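Local coordinates for beta-lactamase (Francisella tularensis subsp. tularensis, PDB 3P09), which probably hydrolyses beta-lactams to substituted beta-amino acids, the antibiotic-resistance reaction of the class A beta-lactamase family, at residues Ile89-Asp94 with Ser130-Arg135; Leu255-Thr260 with Lys279-Asp284. One frame throughout, in Å; residues are numbered along the deposited sequence.

Overall arrangement
The class A beta-lactamase fold joins a helical domain to an alpha/beta domain, and the two contacts sample one each. Contact 1 packs the peripheral 89-94 segment against helix 127-137 in the helical domain; contact 2 seats the C-terminal helix on the sheet. They lie on opposite sides of the chain's centre, their own centres 34 Å apart and their nearest atoms about 17 Å apart. Helix 127-137 also reaches the putative active site, consistent with an SxxK pattern at S64 and K67 accompanied by S125 and K229: S130, which does not touch 89-94, packs on K67. Next to S64, C63 forms a disulfide with C233. Both contacts rest on aliphatic methyls, with an isoleucine of the helix at the centre of each, but only contact 1 adds water and charge.

Contact 1 (Ile89-Asp94 with Ser130-Arg135); sequences IPINQD and SNILVR
I132, on helix 127-137 of the helical domain of the class A beta-lactamase fold, presents both ends of its branched side chain to the 89-94 segment, which leaves the small antiparallel pair of strands 88-90 and 112-114 and runs into a short helical turn. The apolar part is two methyl pairs. I132 CG2 meets I89 CG2 at 3.8 Å as the two side chains run alongside one another, pointing opposite ways, whereas I132 CD1 reaches I91 CD1 at 3.7 Å, the two side chains roughly perpendicular. I89 also packs on L118, so its side chain touches helix 115-123 as well as helix 127-137.

The polar part belongs to R135, one helical turn from I132. Its chain runs extended from the backbone and then bends at chi3 (68°), which brings the guanidinium edge-on beside I89. There I89 CG2 lies at the edge of the group, in its plane, 3.9 Å from R135 NH2. A salt bridge from NH1 to D95 ties down the other amino group. Finally, one water relays the link to the backbone, accepting from R135 NH2 at 2.7 Å and donating to P90 O at 2.7 Å, with an angle of about 122° at its oxygen.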
loop_
_atom_site.group_PDB
_atom_site.type_symbol
_atom_site.label_atom_id
_atom_site.label_comp_id
_atom_site.label_asym_id
_atom_site.label_seq_id
_atom_site.Cartn_x
_atom_site.Cartn_y
_atom_site.Cartn_z
ATOM N N ILE A 89 -21.232 -1.359 -11.195
ATOM C CA ILE A 89 -20.817 -0.005 -11.522
ATOM C C ILE A 89 -20.469 0.088 -12.995
ATOM O O ILE A 89 -19.603 -0.630 -13.470
ATOM C CB ILE A 89 -19.548 0.421 -10.737
ATOM C CG1 ILE A 89 -19.684 0.106 -9.239
ATOM C CG2 ILE A 89 -19.270 1.898 -10.963
ATOM C CD1 ILE A 89 -20.908 0.764 -8.572
ATOM N N PRO A 90 -21.150 0.977 -13.728
ATOM C CA PRO A 90 -20.785 1.258 -15.121
ATOM C C PRO A 90 -19.363 1.803 -15.241
ATOM O O PRO A 90 -18.960 2.657 -14.458
ATOM C CB PRO A 90 -21.797 2.334 -15.531
ATOM C CG PRO A 90 -22.978 2.080 -14.662
ATOM C CD PRO A 90 -22.403 1.642 -13.338
ATOM N N ILE A 91 -18.600 1.288 -16.198
ATOM C CA ILE A 91 -17.268 1.814 -16.470
ATOM C C ILE A 91 -17.365 2.679 -17.723
ATOM O O ILE A 91 -17.672 2.174 -18.798
ATOM C CB ILE A 91 -16.244 0.684 -16.708
ATOM C CG1 ILE A 91 -16.247 -0.293 -15.529
ATOM C CG2 ILE A 91 -14.853 1.256 -16.927
ATOM C CD1 ILE A 91 -16.147 0.379 -14.179
ATOM N N ASN A 92 -17.127 3.980 -17.573
ATOM C CA ASN A 92 -17.244 4.922 -18.687
ATOM C C ASN A 92 -15.870 5.398 -19.161
ATOM O O ASN A 92 -14.905 5.375 -18.399
ATOM C CB ASN A 92 -18.102 6.125 -18.272
ATOM C CG ASN A 92 -19.488 5.712 -17.787
ATOM O OD1 ASN A 92 -20.153 4.881 -18.407
ATOM N ND2 ASN A 92 -19.919 6.278 -16.669
ATOM N N GLN A 93 -15.787 5.844 -20.411
ATOM C CA GLN A 93 -14.514 6.280 -20.977
ATOM C C GLN A 93 -13.901 7.398 -20.148
ATOM O O GLN A 93 -12.696 7.423 -19.920
ATOM C CB GLN A 93 -14.688 6.755 -22.425
ATOM C CG GLN A 93 -13.361 6.950 -23.153
ATOM C CD GLN A 93 -12.545 5.663 -23.233
ATOM O OE1 GLN A 93 -11.423 5.594 -22.731
ATOM N NE2 GLN A 93 -13.105 4.640 -23.872
ATOM N N ASP A 94 -14.740 8.317 -19.689
ATOM C CA ASP A 94 -14.267 9.435 -18.884
ATOM C C ASP A 94 -13.714 8.977 -17.529
ATOM O O ASP A 94 -13.007 9.717 -16.864
ATOM C CB ASP A 94 -15.370 10.481 -18.707
ATOM C CG ASP A 94 -16.638 9.899 -18.113
ATOM O OD1 ASP A 94 -17.735 10.338 -18.522
ATOM O OD2 ASP A 94 -16.545 9.012 -17.235
ATOM N N SER A 130 -9.493 2.943 -8.899
ATOM C CA SER A 130 -9.331 3.651 -7.631
ATOM C C SER A 130 -10.190 4.897 -7.573
ATOM O O SER A 130 -10.831 5.168 -6.561
ATOM C CB SER A 130 -7.873 4.074 -7.430
ATOM O OG SER A 130 -7.044 2.938 -7.373
ATOM N N ASN A 131 -10.180 5.681 -8.647
ATOM C CA ASN A 131 -10.963 6.917 -8.640
ATOM C C ASN A 131 -12.460 6.610 -8.549
ATOM O O ASN A 131 -13.209 7.320 -7.884
ATOM C CB ASN A 131 -10.649 7.790 -9.871
ATOM C CG ASN A 131 -9.282 8.476 -9.779
ATOM O OD1 ASN A 131 -8.585 8.371 -8.770
ATOM N ND2 ASN A 131 -8.897 9.176 -10.840
ATOM N N ILE A 132 -12.891 5.543 -9.217
ATOM C CA ILE A 132 -14.291 5.110 -9.143
ATOM C C ILE A 132 -14.669 4.742 -7.706
ATOM O O ILE A 132 -15.734 5.118 -7.211
ATOM C CB ILE A 132 -14.559 3.914 -10.084
ATOM C CG1 ILE A 132 -14.485 4.367 -11.551
ATOM C CG2 ILE A 132 -15.914 3.270 -9.773
ATOM C CD1 ILE A 132 -14.471 3.243 -12.541
ATOM N N LEU A 133 -13.781 4.025 -7.024
ATOM C CA LEU A 133 -14.061 3.592 -5.660
ATOM C C LEU A 133 -14.182 4.773 -4.709
ATOM O O LEU A 133 -15.071 4.794 -3.848
ATOM C CB LEU A 133 -12.986 2.619 -5.167
ATOM C CG LEU A 133 -13.032 1.233 -5.837
ATOM C CD1 LEU A 133 -11.864 0.405 -5.399
ATOM C CD2 LEU A 133 -14.342 0.497 -5.512
ATOM N N VAL A 134 -13.293 5.752 -4.868
ATOM C CA VAL A 134 -13.345 6.976 -4.065
ATOM C C VAL A 134 -14.704 7.646 -4.254
ATOM O O VAL A 134 -15.348 8.050 -3.293
ATOM C CB VAL A 134 -12.227 7.975 -4.461
ATOM C CG1 VAL A 134 -12.527 9.379 -3.915
ATOM C CG2 VAL A 134 -10.876 7.486 -3.981
ATOM N N ARG A 135 -15.146 7.737 -5.504
ATOM C CA ARG A 135 -16.454 8.307 -5.791
ATOM C C ARG A 135 -17.574 7.481 -5.157
ATOM O O ARG A 135 -18.456 8.024 -4.506
ATOM C CB ARG A 135 -16.666 8.418 -7.304
ATOM C CG ARG A 135 -17.967 9.123 -7.690
ATOM C CD ARG A 135 -18.235 8.997 -9.177
ATOM N NE ARG A 135 -18.529 7.614 -9.534
ATOM C CZ ARG A 135 -18.091 7.009 -10.635
ATOM N NH1 ARG A 135 -17.327 7.658 -11.505
ATOM N NH2 ARG A 135 -18.418 5.749 -10.864
HETATM O O HOH W 1 -18.452 5.156 -13.527
#

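Contact 2 (Leu255-Thr260 with Lys279-Asp284); sequences LGILYT and KLIAND
I281 pushes its CD1 methyl from the C-terminal helix 271-289 against the end of L255, the two side chains meeting end to end with I281 CD1 and L255 CD1 3.7 Å apart. The same methyl meets I257 CD1 at 4.1 Å, again end on. Since L255 CD1 and I257 CD1 are themselves 4.4 Å apart, the three methyls form a compact triangle, and the angle at I281 CD1 between its two partners is close to 68°. The torsions of I281 explain the reach: CG1 stands anti to the carbonyl carbon, and with chi2 at 159° the branch continues nearly straight from the helix toward the sheet. I257 answers in kind, its own CG1 branch extended.

The setting is a helix laid on the face of an antiparallel sheet, the arrangement of the alpha/beta domain of class A beta-lactamases. Strand 253-260 is the middle one of five, hydrogen-bonded on its two sides to strands 38-44 and 239-246. L255 and I257, two residues apart, both present their side chains to the helix. The backbones stay well separated, with L255 CA and I281 CA 9.2 Å apart, and side chains fill that interval. I41 on strand 38-44 touches both I257 and I281, while F28 of helix 24-35 packs on I281 from the neighbouring helix, placing the methyl triangle in a wider apolar layer.

All three residues are buried, and what they exchange across the contact is aliphatic carbon alone. Such packing is nondirectional: helix and strand are held here by fit and by the exclusion of water, while the backbone hydrogen bonds of the helix and the strand are made within the helix and within the sheet.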
loop_
_atom_site.group_PDB
_atom_site.type_symbol
_atom_site.label_atom_id
_atom_site.label_comp_id
_atom_site.label_asym_id
_atom_site.label_seq_id
_atom_site.Cartn_x
_atom_site.Cartn_y
_atom_site.Cartn_z
ATOM N N LEU A 255 4.955 -5.620 7.156
ATOM C CA LEU A 255 6.226 -4.967 6.909
ATOM C C LEU A 255 6.006 -3.857 5.904
ATOM O O LEU A 255 5.504 -4.104 4.813
ATOM C CB LEU A 255 7.239 -5.976 6.359
ATOM C CG LEU A 255 8.520 -5.409 5.758
ATOM C CD1 LEU A 255 9.325 -4.608 6.794
ATOM C CD2 LEU A 255 9.350 -6.541 5.174
ATOM N N GLY A 256 6.355 -2.636 6.290
ATOM C CA GLY A 256 6.306 -1.498 5.380
ATOM C C GLY A 256 7.718 -1.015 5.110
ATOM O O GLY A 256 8.501 -0.856 6.048
ATOM N N ILE A 257 8.055 -0.815 3.836
ATOM C CA ILE A 257 9.336 -0.228 3.447
ATOM C C ILE A 257 9.062 0.911 2.469
ATOM O O ILE A 257 8.491 0.685 1.397
ATOM C CB ILE A 257 10.259 -1.265 2.772
ATOM C CG1 ILE A 257 10.479 -2.473 3.686
ATOM C CG2 ILE A 257 11.576 -0.622 2.390
ATOM C CD1 ILE A 257 11.308 -3.585 3.054
ATOM N N LEU A 258 9.421 2.136 2.860
ATOM C CA LEU A 258 9.161 3.311 2.034
ATOM C C LEU A 258 10.502 3.950 1.712
ATOM O O LEU A 258 11.413 3.965 2.548
ATOM C CB LEU A 258 8.264 4.313 2.765
ATOM C CG LEU A 258 7.060 3.692 3.507
ATOM C CD1 LEU A 258 6.259 4.776 4.219
ATOM C CD2 LEU A 258 6.145 2.905 2.591
ATOM N N TYR A 259 10.641 4.462 0.499
ATOM C CA TYR A 259 11.912 5.054 0.103
ATOM C C TYR A 259 11.631 6.331 -0.661
ATOM O O TYR A 259 10.737 6.358 -1.501
ATOM C CB TYR A 259 12.751 4.085 -0.755
ATOM C CG TYR A 259 13.969 4.760 -1.324
ATOM C CD1 TYR A 259 15.043 5.076 -0.508
ATOM C CD2 TYR A 259 14.038 5.118 -2.672
ATOM C CE1 TYR A 259 16.158 5.737 -1.014
ATOM C CE2 TYR A 259 15.159 5.771 -3.187
ATOM C CZ TYR A 259 16.213 6.078 -2.347
ATOM O OH TYR A 259 17.334 6.731 -2.830
ATOM N N THR A 260 12.377 7.388 -0.360
ATOM C CA THR A 260 12.261 8.619 -1.126
ATOM C C THR A 260 13.565 9.400 -1.071
ATOM O O THR A 260 14.348 9.266 -0.122
ATOM C CB THR A 260 11.074 9.496 -0.628
ATOM O OG1 THR A 260 10.791 10.527 -1.581
ATOM C CG2 THR A 260 11.379 10.117 0.717
ATOM N N LYS A 279 15.851 -7.971 2.340
ATOM C CA LYS A 279 16.716 -9.130 2.559
ATOM C C LYS A 279 17.327 -9.071 3.958
ATOM O O LYS A 279 17.450 -10.093 4.647
ATOM C CB LYS A 279 17.813 -9.188 1.495
ATOM C CG LYS A 279 18.763 -10.373 1.641
ATOM C CD LYS A 279 17.981 -11.677 1.763
ATOM C CE LYS A 279 18.775 -12.854 1.223
ATOM N NZ LYS A 279 18.925 -12.758 -0.258
ATOM N N LEU A 280 17.714 -7.867 4.370
ATOM C CA LEU A 280 18.236 -7.661 5.711
ATOM C C LEU A 280 17.184 -8.103 6.703
ATOM O O LEU A 280 17.472 -8.771 7.689
ATOM C CB LEU A 280 18.571 -6.189 5.935
ATOM C CG LEU A 280 19.807 -5.691 5.185
ATOM C CD1 LEU A 280 19.915 -4.175 5.237
ATOM C CD2 LEU A 280 21.059 -6.343 5.765
ATOM N N ILE A 281 15.949 -7.730 6.427
ATOM C CA ILE A 281 14.870 -8.012 7.354
ATOM C C ILE A 281 14.576 -9.507 7.400
ATOM O O ILE A 281 14.410 -10.091 8.477
ATOM C CB ILE A 281 13.631 -7.201 6.991
ATOM C CG1 ILE A 281 13.921 -5.716 7.274
ATOM C CG2 ILE A 281 12.441 -7.673 7.798
ATOM C CD1 ILE A 281 13.042 -4.748 6.530
ATOM N N ALA A 282 14.532 -10.126 6.226
ATOM C CA ALA A 282 14.280 -11.559 6.138
ATOM C C ALA A 282 15.338 -12.329 6.924
ATOM O O ALA A 282 15.021 -13.290 7.621
ATOM C CB ALA A 282 14.251 -12.020 4.670
ATOM N N ASN A 283 16.593 -11.910 6.796
ATOM C CA ASN A 283 17.684 -12.558 7.516
ATOM C C ASN A 283 17.512 -12.433 9.027
ATOM O O ASN A 283 17.759 -13.384 9.774
ATOM C CB ASN A 283 19.030 -11.966 7.107
ATOM C CG ASN A 283 19.444 -12.369 5.704
ATOM O OD1 ASN A 283 18.889 -13.302 5.121
ATOM N ND2 ASN A 283 20.435 -11.672 5.162
ATOM N N ASP A 284 17.086 -11.252 9.468
ATOM C CA ASP A 284 16.910 -10.988 10.890
ATOM C C ASP A 284 15.744 -11.790 11.455
ATOM O O ASP A 284 15.855 -12.398 12.516
ATOM C CB ASP A 284 16.708 -9.496 11.144
ATOM C CG ASP A 284 16.969 -9.114 12.590
ATOM O OD1 ASP A 284 18.015 -9.533 13.139
ATOM O OD2 ASP A 284 16.127 -8.406 13.178
#